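Long-range contacts in extracellular solute-binding protein family 1 (Kribbella flavida, PDB 5IXP), which probably captures a solute outside the cell and hands it to an ABC transporter for import: residues A7-F12 with A60-W65; G110-P115 with G271-T276; N44-L49 with I66-A71. All coordinates share one frame; numbering follows the deposited sequence.

In the fold
The three contacts meet around strand 58-62. Contact 1 joins it to strand 2-8, and contact 2 joins the next strand, 269-276, to strand 108-121; the centres of these two contacts lie about 8 Å apart. Two probable backbone hydrogen bonds tie them together, M61 O to Y274 N and V63 N to G272 O, each 2.8 Å long. Contact 3 is a helix pair with its centre about 12 Å from that of contact 1 and about 16 Å from that of contact 2. Selenomethionine M61 connects it to the sheet, with SE 3.7 Å from Y69 CD2. The sheet belongs to a fold whose relatives bind solute between two domains.

Contact 1: A7-F12 with A60-W65; sequences ATFNEF and AMEVSW
In this periplasmic-binding-protein fold, parallel strands 2-8 and 58-62 lie side by side, and A7-F12 and A60-W65 carry the chain off their C-terminal ends. One backbone bond joins the two segments: A60 N donates to A7 O at 3.0 Å, nearly along the C=O axis. Past it the chains diverge and side chains intervene. The small bump is A60 CB, which points at the opposite segment and fits the notch where the rims of two phenyl rings come together, 3.7 Å from F9 CE2 and 3.5 Å from F12 CZ. The large bump is F9. Its CG takes the crowded position between backbone N and carbonyl carbon (chi1 53°), and its ring is sandwiched: F12 CE1 sits over the centre of one face, while W65 CH2 stands 3.5 Å above the other, toward the rim. F9 and W65 meet tip to tip, their planes inclined at 45°. H41 of helix 38-51 brings a further ring against F9. W65 is bedded on E62, whose CB lies 3.6 Å above the middle of the indole. Beyond that CB the chain bends at chi2, and E62 OE1 accepts from both S64 N and S64 OG, the hydroxyl at 2.6 Å.

Contact 2: G110-P115 with G271-T276; sequences GTDIGP and GGSYLT
Strands 110-115 and 271-276 run antiparallel, 4.5 Å apart at the closest point of their axes, but their backbone bonding is sparse. The good bond is T111 N to S273 O, 2.9 Å and nearly straight at 171°, although the N-H comes in from above the carbonyl plane. Its companion, S273 N to D112 O, is weak at 3.5 Å. Both acceptors, S273 O and D112 O, also take a hydrogen bond from K95 NZ, so a single ammonium group spans the two strands.

D112 O is further approached by G272 CA, a CA-H...O contact of 3.1 Å. A side chain on G272 would run into D112 O and I113 CA, and its backbone angles also call for glycine; the strands can come this close because that residue is bare.

Among the polar side chains, water 1 bridges the segments: it donates to D112 OD1 at 2.8 Å and hydrogen-bonds S273 OG.

The apolar contacts lie nearer the G110 end. Y274 lays CD2 3.5 Å from G110 CA, while K95 makes a cation-pi contact with its ring and K95 O bonds its hydroxyl. T111 crosses L275 at about a right angle; chi1 of 66° sets its CG2 beside the backbone N, 3.8 Å from L275 CG, and turns OG1 in toward S273. An alanine in place of T111 lacks both CG2 and OG1, and would probably loosen the packing against L275 and disturb the polar surroundings of S273 O.

Such an antiparallel pair at the heart of the chain, with 269-276 also bonded to strand 58-62, is consistent with the interdomain crossover strands of periplasmic binding proteins.

Contact 3: N44-L49 with I66-A71; sequences NLETNL and IYKYLA
Helices 38-51 and 66-70 run almost the same way, 13° apart over these segments, but their axes are 12.4 Å from each other, so the helices meet through their side chains, not backbone to backbone. Y69 and E46 do most of the spanning. The CB of E46 points along the flank of its helix, 4.0 Å from Y69 OH. The next atom, CG, stands beside the backbone N (chi1 -59°) and comes up to the edge of the tyrosine, a tight 3.0 Å from the same OH. From there the chain is extended, which carries CD past the phenol and up to the ammonium group of K68. At the tip, OE2 forms a salt bridge with K68 NZ at 2.8 Å, its hydrogen bond weak in geometry. OE2 also receives a hydrogen from water 2, and that water, 2.6 Å from Y69 OH, ties carboxylate and phenol together. The ammonium of K68 would be expected to favour the ionised form of E46.

K68 arrives fully extended and crosses E46 at about a right angle; on the way its CG passes over one face of the Y69 ring. Y69 itself, with CG beside its backbone N, reaches toward helix 38-51 between E46 and the leucines. L49 slides past it in the opposite direction and sets CD2 against the ring edge, 3.6 Å from CE1, while L45 touches the phenol end more loosely. Polar grip thus lies on one side of Y69 and greasy packing on the other.

On the sheet side, L45 and Y69 both pack on M61 of strand 58-62. Helix 38-51 is the connection of a beta-alpha-beta crossover from strand 28-34 to strand 58-62, the two lying on either side of strand 2-8, an arrangement characteristic of the alpha/beta domains of periplasmic binding proteins.

Contact 1: A7-F12 with A60-W65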
# COMPACT_ATOMS: atom_id res chain seq x y z
N ALA A 7 -19.55 6.57 -1.96
CA ALA A 7 -18.55 7.51 -2.45
C ALA A 7 -17.24 6.76 -2.66
O ALA A 7 -16.69 6.19 -1.71
CB ALA A 7 -18.35 8.67 -1.47
N THR A 8 -16.76 6.74 -3.90
CA THR A 8 -15.50 6.10 -4.25
C THR A 8 -14.59 7.12 -4.91
O THR A 8 -14.99 8.24 -5.24
CB THR A 8 -15.70 4.89 -5.18
OG1 THR A 8 -16.23 5.30 -6.44
CG2 THR A 8 -16.64 3.87 -4.54
N PHE A 9 -13.34 6.71 -5.11
CA PHE A 9 -12.32 7.56 -5.72
C PHE A 9 -11.51 6.67 -6.65
O PHE A 9 -11.49 5.45 -6.49
CB PHE A 9 -11.41 8.21 -4.65
CG PHE A 9 -10.80 7.23 -3.70
CD1 PHE A 9 -9.60 6.59 -4.00
CD2 PHE A 9 -11.44 6.91 -2.50
CE1 PHE A 9 -9.05 5.65 -3.13
CE2 PHE A 9 -10.90 5.98 -1.63
CZ PHE A 9 -9.70 5.34 -1.95
N ASN A 10 -10.85 7.30 -7.63
CA ASN A 10 -10.18 6.55 -8.68
C ASN A 10 -11.16 5.54 -9.26
O ASN A 10 -12.33 5.88 -9.46
CB ASN A 10 -8.90 5.89 -8.15
CG ASN A 10 -7.84 6.92 -7.74
OD1 ASN A 10 -7.77 8.02 -8.31
ND2 ASN A 10 -7.03 6.57 -6.74
N GLU A 11 -10.75 4.30 -9.52
CA GLU A 11 -11.66 3.34 -10.15
C GLU A 11 -11.76 2.08 -9.30
O GLU A 11 -10.90 1.19 -9.37
CB GLU A 11 -11.21 3.00 -11.57
CG GLU A 11 -12.20 2.07 -12.28
CD GLU A 11 -13.63 2.60 -12.23
OE1 GLU A 11 -13.93 3.56 -12.97
OE2 GLU A 11 -14.45 2.08 -11.43
N PHE A 12 -12.84 1.99 -8.52
CA PHE A 12 -13.09 0.79 -7.74
C PHE A 12 -13.60 -0.37 -8.58
O PHE A 12 -13.59 -1.51 -8.11
CB PHE A 12 -14.08 1.10 -6.60
CG PHE A 12 -13.42 1.65 -5.37
CD1 PHE A 12 -12.65 2.79 -5.45
CD2 PHE A 12 -13.55 1.02 -4.14
CE1 PHE A 12 -12.02 3.31 -4.33
CE2 PHE A 12 -12.92 1.53 -3.01
CZ PHE A 12 -12.14 2.68 -3.11
N ALA A 60 -15.65 5.16 0.94
CA ALA A 60 -14.40 4.45 0.73
C ALA A 60 -13.26 5.18 1.41
O ALA A 60 -13.24 6.42 1.50
CB ALA A 60 -14.09 4.29 -0.76
N MSE A 61 -12.29 4.41 1.87
CA MSE A 61 -11.16 4.92 2.63
C MSE A 61 -9.91 4.15 2.23
O MSE A 61 -9.91 2.91 2.29
CB MSE A 61 -11.42 4.77 4.13
CG MSE A 61 -10.86 5.83 4.99
SE MSE A 61 -11.81 5.83 6.64
CE MSE A 61 -13.29 7.03 6.34
N GLU A 62 -8.85 4.86 1.84
CA GLU A 62 -7.58 4.19 1.58
C GLU A 62 -6.89 3.86 2.91
O GLU A 62 -7.06 4.57 3.92
CB GLU A 62 -6.67 5.06 0.71
CG GLU A 62 -5.78 4.25 -0.25
CD GLU A 62 -4.34 4.08 0.24
OE1 GLU A 62 -3.96 4.70 1.25
OE2 GLU A 62 -3.58 3.34 -0.40
N VAL A 63 -6.12 2.78 2.90
CA VAL A 63 -5.53 2.31 4.15
C VAL A 63 -4.59 3.36 4.74
O VAL A 63 -4.41 3.41 5.96
CB VAL A 63 -4.81 0.96 3.95
CG1 VAL A 63 -3.59 1.11 3.02
CG2 VAL A 63 -4.43 0.38 5.31
N SER A 64 -3.99 4.22 3.91
CA SER A 64 -3.05 5.17 4.50
C SER A 64 -3.74 6.29 5.27
O SER A 64 -3.07 7.00 6.02
CB SER A 64 -2.13 5.77 3.44
OG SER A 64 -2.86 6.60 2.55
N TRP A 65 -5.06 6.47 5.09
CA TRP A 65 -5.84 7.48 5.82
C TRP A 65 -6.52 6.93 7.06
O TRP A 65 -6.90 7.72 7.93
CB TRP A 65 -6.97 8.07 4.97
CG TRP A 65 -6.72 8.30 3.56
CD1 TRP A 65 -5.52 8.53 2.96
CD2 TRP A 65 -7.70 8.31 2.52
NE1 TRP A 65 -5.69 8.68 1.61
CE2 TRP A 65 -7.02 8.55 1.31
CE3 TRP A 65 -9.09 8.13 2.49
CZ2 TRP A 65 -7.68 8.62 0.09
CZ3 TRP A 65 -9.74 8.19 1.29
CH2 TRP A 65 -9.04 8.44 0.09

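Contact 2: G110-P115 with G271-T276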
# COMPACT_ATOMS: atom_id res chain seq x y z
N GLY A 110 -12.54 -4.68 3.90
CA GLY A 110 -11.41 -4.48 3.01
C GLY A 110 -11.74 -4.76 1.54
O GLY A 110 -12.39 -5.75 1.19
N THR A 111 -11.26 -3.86 0.67
CA THR A 111 -11.37 -4.06 -0.77
C THR A 111 -10.07 -4.67 -1.27
O THR A 111 -9.78 -5.82 -0.94
CB THR A 111 -11.72 -2.75 -1.49
OG1 THR A 111 -10.65 -1.81 -1.38
CG2 THR A 111 -12.99 -2.13 -0.87
N ASP A 112 -9.27 -3.94 -2.06
CA ASP A 112 -8.07 -4.54 -2.63
C ASP A 112 -6.85 -4.33 -1.72
O ASP A 112 -6.93 -3.70 -0.65
CB ASP A 112 -7.82 -4.00 -4.04
CG ASP A 112 -7.55 -2.50 -4.07
OD1 ASP A 112 -7.89 -1.80 -3.09
OD2 ASP A 112 -7.01 -2.01 -5.09
N ILE A 113 -5.70 -4.89 -2.13
CA ILE A 113 -4.44 -4.72 -1.42
C ILE A 113 -3.31 -4.52 -2.43
O ILE A 113 -3.48 -4.73 -3.63
CB ILE A 113 -4.10 -5.93 -0.50
CG1 ILE A 113 -4.35 -7.26 -1.23
CG2 ILE A 113 -4.88 -5.84 0.81
CD1 ILE A 113 -3.73 -8.48 -0.50
N GLY A 114 -2.14 -4.14 -1.92
CA GLY A 114 -0.96 -4.02 -2.73
C GLY A 114 0.18 -4.86 -2.20
O GLY A 114 1.21 -4.34 -1.75
N PRO A 115 0.03 -6.19 -2.22
CA PRO A 115 1.12 -7.05 -1.73
C PRO A 115 2.36 -6.86 -2.58
O PRO A 115 2.28 -6.74 -3.80
CB PRO A 115 0.54 -8.46 -1.86
CG PRO A 115 -0.39 -8.35 -3.03
CD PRO A 115 -1.03 -6.97 -2.88
N GLY A 271 -0.82 -0.02 0.01
CA GLY A 271 -2.08 0.46 -0.55
C GLY A 271 -3.25 -0.46 -0.28
O GLY A 271 -3.18 -1.41 0.51
N GLY A 272 -4.34 -0.18 -0.98
CA GLY A 272 -5.59 -0.88 -0.77
C GLY A 272 -6.55 -0.06 0.08
O GLY A 272 -6.16 0.88 0.77
N SER A 273 -7.83 -0.41 0.02
CA SER A 273 -8.85 0.45 0.60
C SER A 273 -9.85 -0.37 1.41
O SER A 273 -9.71 -1.59 1.58
CB SER A 273 -9.57 1.26 -0.49
OG SER A 273 -8.66 2.12 -1.16
N TYR A 274 -10.86 0.34 1.92
CA TYR A 274 -11.91 -0.19 2.78
C TYR A 274 -13.20 0.53 2.46
O TYR A 274 -13.20 1.68 2.03
CB TYR A 274 -11.61 0.02 4.30
CG TYR A 274 -10.42 -0.75 4.78
CD1 TYR A 274 -9.14 -0.24 4.62
CD2 TYR A 274 -10.57 -2.00 5.35
CE1 TYR A 274 -8.04 -0.95 5.02
CE2 TYR A 274 -9.45 -2.73 5.77
CZ TYR A 274 -8.20 -2.19 5.61
OH TYR A 274 -7.09 -2.90 6.01
N LEU A 275 -14.31 -0.17 2.66
CA LEU A 275 -15.63 0.46 2.67
C LEU A 275 -16.06 0.65 4.12
O LEU A 275 -15.98 -0.29 4.92
CB LEU A 275 -16.65 -0.38 1.90
CG LEU A 275 -16.25 -0.73 0.45
CD1 LEU A 275 -17.39 -1.48 -0.23
CD2 LEU A 275 -15.90 0.53 -0.34
N THR A 276 -16.50 1.86 4.45
CA THR A 276 -16.94 2.20 5.80
C THR A 276 -18.37 2.72 5.75
O THR A 276 -18.86 3.15 4.70
CB THR A 276 -16.04 3.26 6.46
OG1 THR A 276 -16.24 4.54 5.82
CG2 THR A 276 -14.57 2.85 6.38
O HOH W 1 -7.52 0.93 -3.26

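Contact 3: N44-L49 with I66-A71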
# COMPACT_ATOMS: atom_id res chain seq x y z
N ASN A 44 -13.82 16.07 1.52
CA ASN A 44 -15.25 15.89 1.74
C ASN A 44 -15.50 15.05 2.97
O ASN A 44 -16.36 15.36 3.80
CB ASN A 44 -15.90 15.20 0.54
CG ASN A 44 -15.88 16.05 -0.70
OD1 ASN A 44 -15.74 17.27 -0.63
ND2 ASN A 44 -16.06 15.41 -1.86
N LEU A 45 -14.76 13.95 3.09
CA LEU A 45 -14.82 13.08 4.26
C LEU A 45 -14.65 13.88 5.54
O LEU A 45 -15.50 13.85 6.43
CB LEU A 45 -13.72 12.02 4.13
CG LEU A 45 -13.89 10.62 4.67
CD1 LEU A 45 -15.26 10.08 4.29
CD2 LEU A 45 -12.79 9.77 4.06
N GLU A 46 -13.54 14.63 5.62
CA GLU A 46 -13.25 15.41 6.82
C GLU A 46 -14.33 16.44 7.07
O GLU A 46 -14.82 16.58 8.20
CB GLU A 46 -11.89 16.10 6.67
CG GLU A 46 -10.74 15.17 6.46
CD GLU A 46 -9.41 15.90 6.36
OE1 GLU A 46 -9.43 17.15 6.31
OE2 GLU A 46 -8.36 15.23 6.34
N THR A 47 -14.72 17.17 6.03
CA THR A 47 -15.69 18.25 6.20
C THR A 47 -17.05 17.73 6.60
O THR A 47 -17.71 18.29 7.48
CB THR A 47 -15.79 19.06 4.90
OG1 THR A 47 -14.52 19.66 4.62
CG2 THR A 47 -16.85 20.14 5.03
N ASN A 48 -17.50 16.64 5.96
CA ASN A 48 -18.83 16.12 6.19
C ASN A 48 -18.92 15.39 7.52
O ASN A 48 -19.94 15.46 8.21
CB ASN A 48 -19.23 15.21 5.04
CG ASN A 48 -19.37 15.96 3.73
OD1 ASN A 48 -19.46 17.18 3.73
ND2 ASN A 48 -19.37 15.23 2.62
N LEU A 49 -17.85 14.69 7.90
CA LEU A 49 -17.83 14.05 9.21
C LEU A 49 -17.94 15.09 10.31
O LEU A 49 -18.68 14.90 11.28
CB LEU A 49 -16.55 13.22 9.38
CG LEU A 49 -16.51 12.23 10.56
CD1 LEU A 49 -17.58 11.16 10.42
CD2 LEU A 49 -15.13 11.59 10.70
N ILE A 66 -6.76 5.62 7.12
CA ILE A 66 -7.73 5.08 8.07
C ILE A 66 -7.28 5.28 9.51
O ILE A 66 -8.13 5.29 10.42
CB ILE A 66 -8.05 3.61 7.73
CG1 ILE A 66 -9.35 3.18 8.42
CG2 ILE A 66 -6.88 2.70 8.08
CD1 ILE A 66 -9.94 1.89 7.87
N TYR A 67 -5.98 5.48 9.75
CA TYR A 67 -5.50 5.76 11.10
C TYR A 67 -6.23 6.96 11.70
O TYR A 67 -6.57 6.95 12.89
CB TYR A 67 -3.98 6.02 11.09
CG TYR A 67 -3.58 7.37 10.51
CD1 TYR A 67 -3.29 7.51 9.16
CD2 TYR A 67 -3.48 8.50 11.32
CE1 TYR A 67 -2.94 8.74 8.62
CE2 TYR A 67 -3.14 9.74 10.79
CZ TYR A 67 -2.86 9.85 9.44
OH TYR A 67 -2.51 11.07 8.89
N LYS A 68 -6.49 7.98 10.89
CA LYS A 68 -7.14 9.19 11.37
C LYS A 68 -8.58 8.91 11.79
O LYS A 68 -9.10 9.57 12.69
CB LYS A 68 -7.07 10.27 10.29
CG LYS A 68 -7.77 11.58 10.65
CD LYS A 68 -7.21 12.75 9.84
CE LYS A 68 -8.11 13.98 9.95
NZ LYS A 68 -7.67 15.10 9.07
N TYR A 69 -9.23 7.94 11.16
CA TYR A 69 -10.63 7.69 11.46
C TYR A 69 -10.82 6.56 12.46
O TYR A 69 -11.88 6.50 13.10
CB TYR A 69 -11.39 7.44 10.16
CG TYR A 69 -11.31 8.70 9.34
CD1 TYR A 69 -12.09 9.79 9.66
CD2 TYR A 69 -10.37 8.84 8.33
CE1 TYR A 69 -11.98 10.98 8.96
CE2 TYR A 69 -10.26 10.02 7.63
CZ TYR A 69 -11.07 11.09 7.95
OH TYR A 69 -10.96 12.25 7.26
N LEU A 70 -9.82 5.70 12.66
CA LEU A 70 -9.84 4.83 13.82
C LEU A 70 -9.93 5.65 15.10
O LEU A 70 -10.62 5.26 16.05
CB LEU A 70 -8.60 3.93 13.84
CG LEU A 70 -8.50 2.85 12.75
CD1 LEU A 70 -7.10 2.22 12.71
CD2 LEU A 70 -9.56 1.78 12.96
N ALA A 71 -9.27 6.80 15.13
CA ALA A 71 -9.35 7.67 16.30
C ALA A 71 -10.72 8.34 16.43
O ALA A 71 -11.03 8.88 17.49
CB ALA A 71 -8.25 8.73 16.25
O HOH W 2 -8.43 12.81 6.78